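Local coordinates for small S protein (Podospora anserina, PDB 2WVO), which enforces heterokaryon incompatibility, setting off a lethal reaction on meeting the [het-s] prion form carried by incompatible cells, at residues A48-R51 / L52-W55; L125-R128 / L129-V133; E192-A195 / S196-L200. All coordinates share one frame; numbering follows the deposited sequence.

Contact 1: residues A48-R51 / L52-W55; sequences AKVR and LSRW
Ser53 has a chi1 of 85°, which places OG between its own backbone N and carbonyl carbon. From there the hydroxyl reaches back to Val50. Arg51 and Arg54 both send CG away from their backbone N. The Arg51 chain then bends at chi2 and chi3, and the Arg54 chain bends at chi3. These bends bring the end of Arg54 beside the outer part of the Arg51 chain. Ser53 OG donates to Val50 O at 2.8 Å. It meets the oxygen from the side, with a C=O...OG angle of 116°. Arg54 N donates to the same Val50 O at 2.7 Å, in a straighter line with the carbonyl. Two bonds therefore grip this one oxygen. Ser53 OG also has a hydrogen bond with Arg136, so the buried hydroxyl links two helices. Residues 48-55 lie in helix 38-59, an inner helix of the mainly helical HeLo domain. Regular i to i+4 bonds join the two segments, for example Ser53 N to Lys49 O at 2.9 Å. The Arg51 and Arg54 side chains cross at a slant, with guanidinium planes 23° apart. Arg54 NH1 lies 4.0 Å from Arg51 CD and 4.1 Å from Arg51 NE. Val50 CG1 packs against the guanidinium end, 3.9 Å from Arg54 NH2. Acidic residues of the same chain surround the pair. Asp168 and Glu171 form salt bridges with Arg51, and Glu187 and Asp208 form them with Arg54. These carboxylates probably offset the two positive charges in the interior. Leu52 points elsewhere, onto Phe18 and Cys21 of helix 14-23 and Val167 of helix 153-172. Its CB stays 3.3 Å from Lys49 O.

Contact 2: residues L125-R128 / L129-V133; sequences LHRR and LKDLV
Leu129 N donates to Leu125 O at 2.8 Å, and Lys130 N donates to His126 O at 2.9 Å. Asp131 N follows with a bond to Arg127 O at 3.0 Å. Together with Leu132 N to Arg128 O, these are the i to i+4 bonds of helix 120-136. The side chains add no hydrogen bond between the two segments, and they meet by packing alone. His126 and Lys130 run side by side in the same direction. With CG anti to its backbone N (chi1 177°), His126 lays its ring beside the lysine chain. Lys130 CD comes within 3.7 Å of His126 NE2, approaching the ring at a slant. The polar ends of both have partners outside these segments. His126 ND1 is hydrogen-bonded to Asp46, and NE2 has a weak bond to Asp115. Lys130 NZ makes a long, weak ion pair with Glu26. Arg127 and Asp131 also lie alongside each other, but they do not form a salt bridge: Arg127 NE and Asp131 OD1 are 6.2 Å apart. A chi1 of -70° puts the Asp131 carboxylate beside its backbone N, where OD2 sits 3.3 Å from Arg127 O. Both of these atoms are acceptors. Leu129 rests its CB 3.5 Å from Leu125 O. Both leucines pack on Leu200 of helix 194-204, and Leu125 also touches Leu43 of helix 38-59. Leu125 and Leu129 thus face helix 194-204, while Arg127 and Asp131 are exposed. Because both His126 nitrogens face carboxylates, a protonated ring is plausible. The ammonium of Lys130, with NZ 4.3 Å from NE2, would tend to oppose that charge, while the surrounding acidic groups would favour it.

Contact 3: residues E192-A195 / S196-L200; sequences EDEA and SLTIL
An N-cap starts helix 194-204, and Asp193 is the capping residue. Its side chain folds over the first turn and accepts from Ser196, three residues on. A chi1 of 61° sets Asp193 CG between its own backbone N and carbonyl carbon, and this brings the carboxylate within reach of the helix start. Ser196 N donates to Asp193 OD1 at 3.2 Å, the capping bond. The N-H comes from well above the carboxylate plane. Ser196 OG donates to the same OD1 at 2.9 Å, on the syn side and close to the plane. One carboxylate oxygen thus takes up both a backbone N-H and a hydroxyl, and the two bonds restrict its rotation. The negative charge next to the N-terminal end of the helix would be expected to interact favourably with the helix dipole. Asp193 O in turn accepts from Leu197 N at 3.3 Å, within the carbonyl plane, and this begins the i to i+4 series. Glu194 O also has two donors, both from Thr198. The Thr198 N bond is 2.9 Å long. Thr198 OG1 lies closer, at 2.7 Å, and meets Glu194 O from above the carbonyl plane, 40° out of it. The Thr198 and Glu194 side chains lie alongside each other, pointing the same way. Most of this turn faces outward, but Ser196 and Leu197 are buried. Ser196 packs on Ile121 and Leu125 of helix 120-136. Leu197 turns to Ile219 and to Lys218 of helix 209-218, so the turn joins two neighbouring parts of the fold. Further along, Ile199 has its CG1 beside its own backbone N and directed back toward the N-terminal end of the helix, which leaves CG1 3.2 Å from Ala195 O.

The three contacts lie on three helices, with contact 2 in the middle. Contacts 1 and 2 have centres about 12 Å apart and touch mainly through Val133: its CG1 is 3.6 Å from Val50 CG2, and its CG2 is 3.4 Å from Lys49 CE. Val50 CG2 also packs on Leu129 CG. Contacts 2 and 3 have centres about 14 Å apart. Here Leu125 meets residues 196-200, its CD2 3.4 Å from Ser196 O. Contacts 1 and 3 do not touch, and their nearest atoms are about 8 Å apart. Helix 120-136 thus bridges the inner helix 38-59 and the outlying helix 194-204 within the globular domain, the part that inhibits the prion domain in cis.

Contact 1: residues A48-R51 / L52-W55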
# COMPACT_ATOMS: atom_id res chain seq x y z
N ALA A 48 2.28 3.53 -16.88
CA ALA A 48 1.93 2.44 -15.98
C ALA A 48 0.80 1.60 -16.56
O ALA A 48 0.84 0.37 -16.49
CB ALA A 48 1.55 2.99 -14.58
N LYS A 49 -0.18 2.28 -17.14
CA LYS A 49 -1.28 1.64 -17.86
C LYS A 49 -0.81 0.85 -19.09
O LYS A 49 -1.19 -0.32 -19.28
CB LYS A 49 -2.31 2.70 -18.27
CG LYS A 49 -3.63 2.14 -18.77
CD LYS A 49 -4.49 3.29 -19.29
CE LYS A 49 -5.91 2.84 -19.59
NZ LYS A 49 -6.80 4.01 -19.84
N VAL A 50 0.01 1.49 -19.94
CA VAL A 50 0.57 0.86 -21.14
C VAL A 50 1.34 -0.42 -20.80
O VAL A 50 1.26 -1.42 -21.50
CB VAL A 50 1.52 1.84 -21.91
CG1 VAL A 50 2.40 1.09 -22.91
CG2 VAL A 50 0.72 2.93 -22.60
N ARG A 51 2.11 -0.33 -19.73
CA ARG A 51 2.90 -1.41 -19.17
C ARG A 51 2.01 -2.64 -18.87
O ARG A 51 2.32 -3.77 -19.25
CB ARG A 51 3.49 -0.83 -17.89
CG ARG A 51 4.65 -1.52 -17.27
CD ARG A 51 5.98 -1.40 -18.03
NE ARG A 51 6.62 -2.68 -17.80
CZ ARG A 51 7.30 -3.01 -16.71
NH1 ARG A 51 7.51 -2.11 -15.76
NH2 ARG A 51 7.80 -4.23 -16.58
N LEU A 52 0.91 -2.39 -18.19
CA LEU A 52 -0.09 -3.39 -17.87
C LEU A 52 -0.69 -3.96 -19.16
O LEU A 52 -0.75 -5.18 -19.34
CB LEU A 52 -1.16 -2.74 -16.99
CG LEU A 52 -1.84 -3.37 -15.77
CD1 LEU A 52 -1.02 -4.46 -15.05
CD2 LEU A 52 -2.27 -2.24 -14.80
N SER A 53 -1.09 -3.08 -20.08
CA SER A 53 -1.65 -3.50 -21.36
C SER A 53 -0.66 -4.33 -22.19
O SER A 53 -1.07 -5.28 -22.86
CB SER A 53 -2.16 -2.30 -22.18
OG SER A 53 -1.11 -1.70 -22.93
N ARG A 54 0.62 -3.97 -22.13
CA ARG A 54 1.68 -4.70 -22.85
C ARG A 54 1.81 -6.15 -22.36
O ARG A 54 1.94 -7.05 -23.18
CB ARG A 54 3.03 -3.98 -22.75
CG ARG A 54 4.12 -4.54 -23.70
CD ARG A 54 5.50 -3.91 -23.40
NE ARG A 54 5.44 -2.44 -23.43
CZ ARG A 54 6.17 -1.63 -22.68
NH1 ARG A 54 7.05 -2.13 -21.81
NH2 ARG A 54 6.03 -0.32 -22.79
N TRP A 55 1.77 -6.35 -21.05
CA TRP A 55 1.80 -7.70 -20.46
C TRP A 55 0.61 -8.57 -20.89
O TRP A 55 0.78 -9.74 -21.23
CB TRP A 55 1.90 -7.65 -18.92
CG TRP A 55 1.83 -9.02 -18.29
CD1 TRP A 55 2.86 -9.90 -18.11
CD2 TRP A 55 0.65 -9.69 -17.80
NE1 TRP A 55 2.41 -11.05 -17.52
CE2 TRP A 55 1.06 -10.95 -17.32
CE3 TRP A 55 -0.71 -9.34 -17.72
CZ2 TRP A 55 0.16 -11.86 -16.76
CZ3 TRP A 55 -1.60 -10.24 -17.17
CH2 TRP A 55 -1.16 -11.49 -16.69

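Contact 2: residues L125-R128 / L129-V133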
# COMPACT_ATOMS: atom_id res chain seq x y z
N LEU A 125 1.29 13.11 -26.75
CA LEU A 125 1.77 11.85 -26.20
C LEU A 125 0.68 11.14 -25.40
O LEU A 125 0.52 9.92 -25.50
CB LEU A 125 2.98 12.10 -25.30
CG LEU A 125 4.41 11.66 -25.63
CD1 LEU A 125 4.64 11.24 -27.09
CD2 LEU A 125 5.38 12.75 -25.19
N HIS A 126 -0.03 11.92 -24.58
CA HIS A 126 -1.14 11.42 -23.77
C HIS A 126 -2.23 10.75 -24.63
O HIS A 126 -2.72 9.67 -24.28
CB HIS A 126 -1.75 12.55 -22.94
CG HIS A 126 -2.94 12.15 -22.13
ND1 HIS A 126 -2.86 11.29 -21.05
CD2 HIS A 126 -4.25 12.47 -22.26
CE1 HIS A 126 -4.07 11.11 -20.55
NE2 HIS A 126 -4.93 11.81 -21.26
N ARG A 127 -2.59 11.41 -25.73
CA ARG A 127 -3.58 10.88 -26.68
C ARG A 127 -3.08 9.58 -27.29
O ARG A 127 -3.82 8.61 -27.39
CB ARG A 127 -3.87 11.91 -27.77
CG ARG A 127 -5.17 11.67 -28.55
CD ARG A 127 -5.32 12.62 -29.77
NE ARG A 127 -5.05 14.02 -29.43
CZ ARG A 127 -5.90 14.84 -28.81
NH1 ARG A 127 -7.11 14.41 -28.44
NH2 ARG A 127 -5.54 16.09 -28.55
N ARG A 128 -1.80 9.56 -27.68
CA ARG A 128 -1.16 8.40 -28.28
C ARG A 128 -1.06 7.20 -27.33
O ARG A 128 -1.27 6.06 -27.75
CB ARG A 128 0.23 8.80 -28.83
CG ARG A 128 1.07 7.67 -29.40
CD ARG A 128 2.36 8.21 -29.99
NE ARG A 128 2.24 8.49 -31.43
CZ ARG A 128 1.94 9.68 -31.95
NH1 ARG A 128 1.73 10.73 -31.15
NH2 ARG A 128 1.85 9.83 -33.26
N LEU A 129 -0.74 7.47 -26.07
CA LEU A 129 -0.67 6.42 -25.04
C LEU A 129 -2.06 5.87 -24.65
O LEU A 129 -2.21 4.66 -24.47
CB LEU A 129 0.10 6.92 -23.81
CG LEU A 129 1.59 6.56 -23.65
CD1 LEU A 129 2.32 6.34 -24.96
CD2 LEU A 129 2.33 7.58 -22.79
N LYS A 130 -3.05 6.75 -24.53
CA LYS A 130 -4.44 6.34 -24.29
C LYS A 130 -4.98 5.46 -25.43
O LYS A 130 -5.51 4.38 -25.17
CB LYS A 130 -5.36 7.56 -24.06
CG LYS A 130 -5.76 7.83 -22.58
CD LYS A 130 -6.90 8.87 -22.49
CE LYS A 130 -7.97 8.50 -21.46
NZ LYS A 130 -7.59 8.72 -20.00
N ASP A 131 -4.84 5.93 -26.68
CA ASP A 131 -5.31 5.20 -27.88
C ASP A 131 -4.67 3.83 -28.06
O ASP A 131 -5.34 2.86 -28.43
CB ASP A 131 -5.10 6.03 -29.15
CG ASP A 131 -6.02 7.24 -29.23
OD1 ASP A 131 -5.98 7.95 -30.26
OD2 ASP A 131 -6.78 7.49 -28.27
N LEU A 132 -3.37 3.76 -27.80
CA LEU A 132 -2.60 2.53 -27.83
C LEU A 132 -3.18 1.42 -26.93
O LEU A 132 -3.31 0.27 -27.37
CB LEU A 132 -1.15 2.86 -27.45
CG LEU A 132 -0.03 1.84 -27.21
CD1 LEU A 132 0.27 1.03 -28.47
CD2 LEU A 132 1.20 2.64 -26.78
N VAL A 133 -3.55 1.74 -25.69
CA VAL A 133 -4.18 0.72 -24.82
C VAL A 133 -5.65 0.44 -25.17
O VAL A 133 -6.10 -0.68 -25.03
CB VAL A 133 -3.95 0.94 -23.27
CG1 VAL A 133 -2.69 1.76 -22.99
CG2 VAL A 133 -5.16 1.53 -22.60

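Contact 3: residues E192-A195 / S196-L200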
# COMPACT_ATOMS: atom_id res chain seq x y z
N GLU A 192 8.06 10.50 -33.97
CA GLU A 192 9.26 10.73 -34.78
C GLU A 192 10.12 11.87 -34.26
O GLU A 192 11.35 11.77 -34.25
CB GLU A 192 8.88 10.98 -36.26
CG GLU A 192 7.83 10.01 -36.84
CD GLU A 192 8.41 8.65 -37.25
OE1 GLU A 192 7.62 7.78 -37.72
OE2 GLU A 192 9.64 8.45 -37.10
N ASP A 193 9.48 12.96 -33.83
CA ASP A 193 10.20 14.15 -33.35
C ASP A 193 10.92 13.89 -32.02
O ASP A 193 10.41 13.20 -31.14
CB ASP A 193 9.23 15.33 -33.21
CG ASP A 193 8.10 15.06 -32.23
OD1 ASP A 193 7.92 15.88 -31.29
OD2 ASP A 193 7.40 14.03 -32.39
N GLU A 194 12.12 14.47 -31.89
CA GLU A 194 12.96 14.31 -30.69
C GLU A 194 12.29 14.85 -29.42
O GLU A 194 12.47 14.27 -28.31
CB GLU A 194 14.30 15.03 -30.90
CG GLU A 194 15.36 14.77 -29.78
CD GLU A 194 16.72 15.53 -30.24
OE1 GLU A 194 17.32 16.27 -29.33
OE2 GLU A 194 17.19 15.38 -31.51
N ALA A 195 11.57 15.99 -29.60
CA ALA A 195 10.91 16.66 -28.49
C ALA A 195 9.99 15.70 -27.74
O ALA A 195 10.07 15.60 -26.51
CB ALA A 195 10.12 17.86 -29.00
N SER A 196 9.16 14.97 -28.49
CA SER A 196 8.23 14.00 -27.91
C SER A 196 8.93 12.77 -27.33
O SER A 196 8.54 12.27 -26.28
CB SER A 196 7.18 13.60 -28.95
OG SER A 196 6.28 14.66 -29.17
N LEU A 197 9.98 12.31 -28.01
CA LEU A 197 10.76 11.15 -27.56
C LEU A 197 11.49 11.39 -26.24
O LEU A 197 11.61 10.48 -25.41
CB LEU A 197 11.74 10.73 -28.65
CG LEU A 197 11.20 10.03 -29.90
CD1 LEU A 197 12.25 9.98 -30.99
CD2 LEU A 197 10.68 8.61 -29.59
N THR A 198 11.94 12.63 -26.04
CA THR A 198 12.72 13.03 -24.88
C THR A 198 11.82 13.15 -23.66
O THR A 198 12.21 12.78 -22.55
CB THR A 198 13.46 14.36 -25.16
OG1 THR A 198 14.26 14.20 -26.34
CG2 THR A 198 14.34 14.80 -23.99
N ILE A 199 10.61 13.67 -23.89
CA ILE A 199 9.58 13.76 -22.86
C ILE A 199 9.12 12.35 -22.42
O ILE A 199 8.97 12.09 -21.23
CB ILE A 199 8.38 14.65 -23.33
CG1 ILE A 199 8.83 16.10 -23.60
CG2 ILE A 199 7.25 14.62 -22.32
CD1 ILE A 199 9.36 16.89 -22.38
N LEU A 200 8.92 11.46 -23.40
CA LEU A 200 8.58 10.06 -23.13
C LEU A 200 9.63 9.32 -22.31
O LEU A 200 9.30 8.65 -21.33
CB LEU A 200 8.34 9.27 -24.43
CG LEU A 200 6.95 8.80 -24.86
CD1 LEU A 200 7.13 7.77 -25.97
CD2 LEU A 200 6.09 8.22 -23.73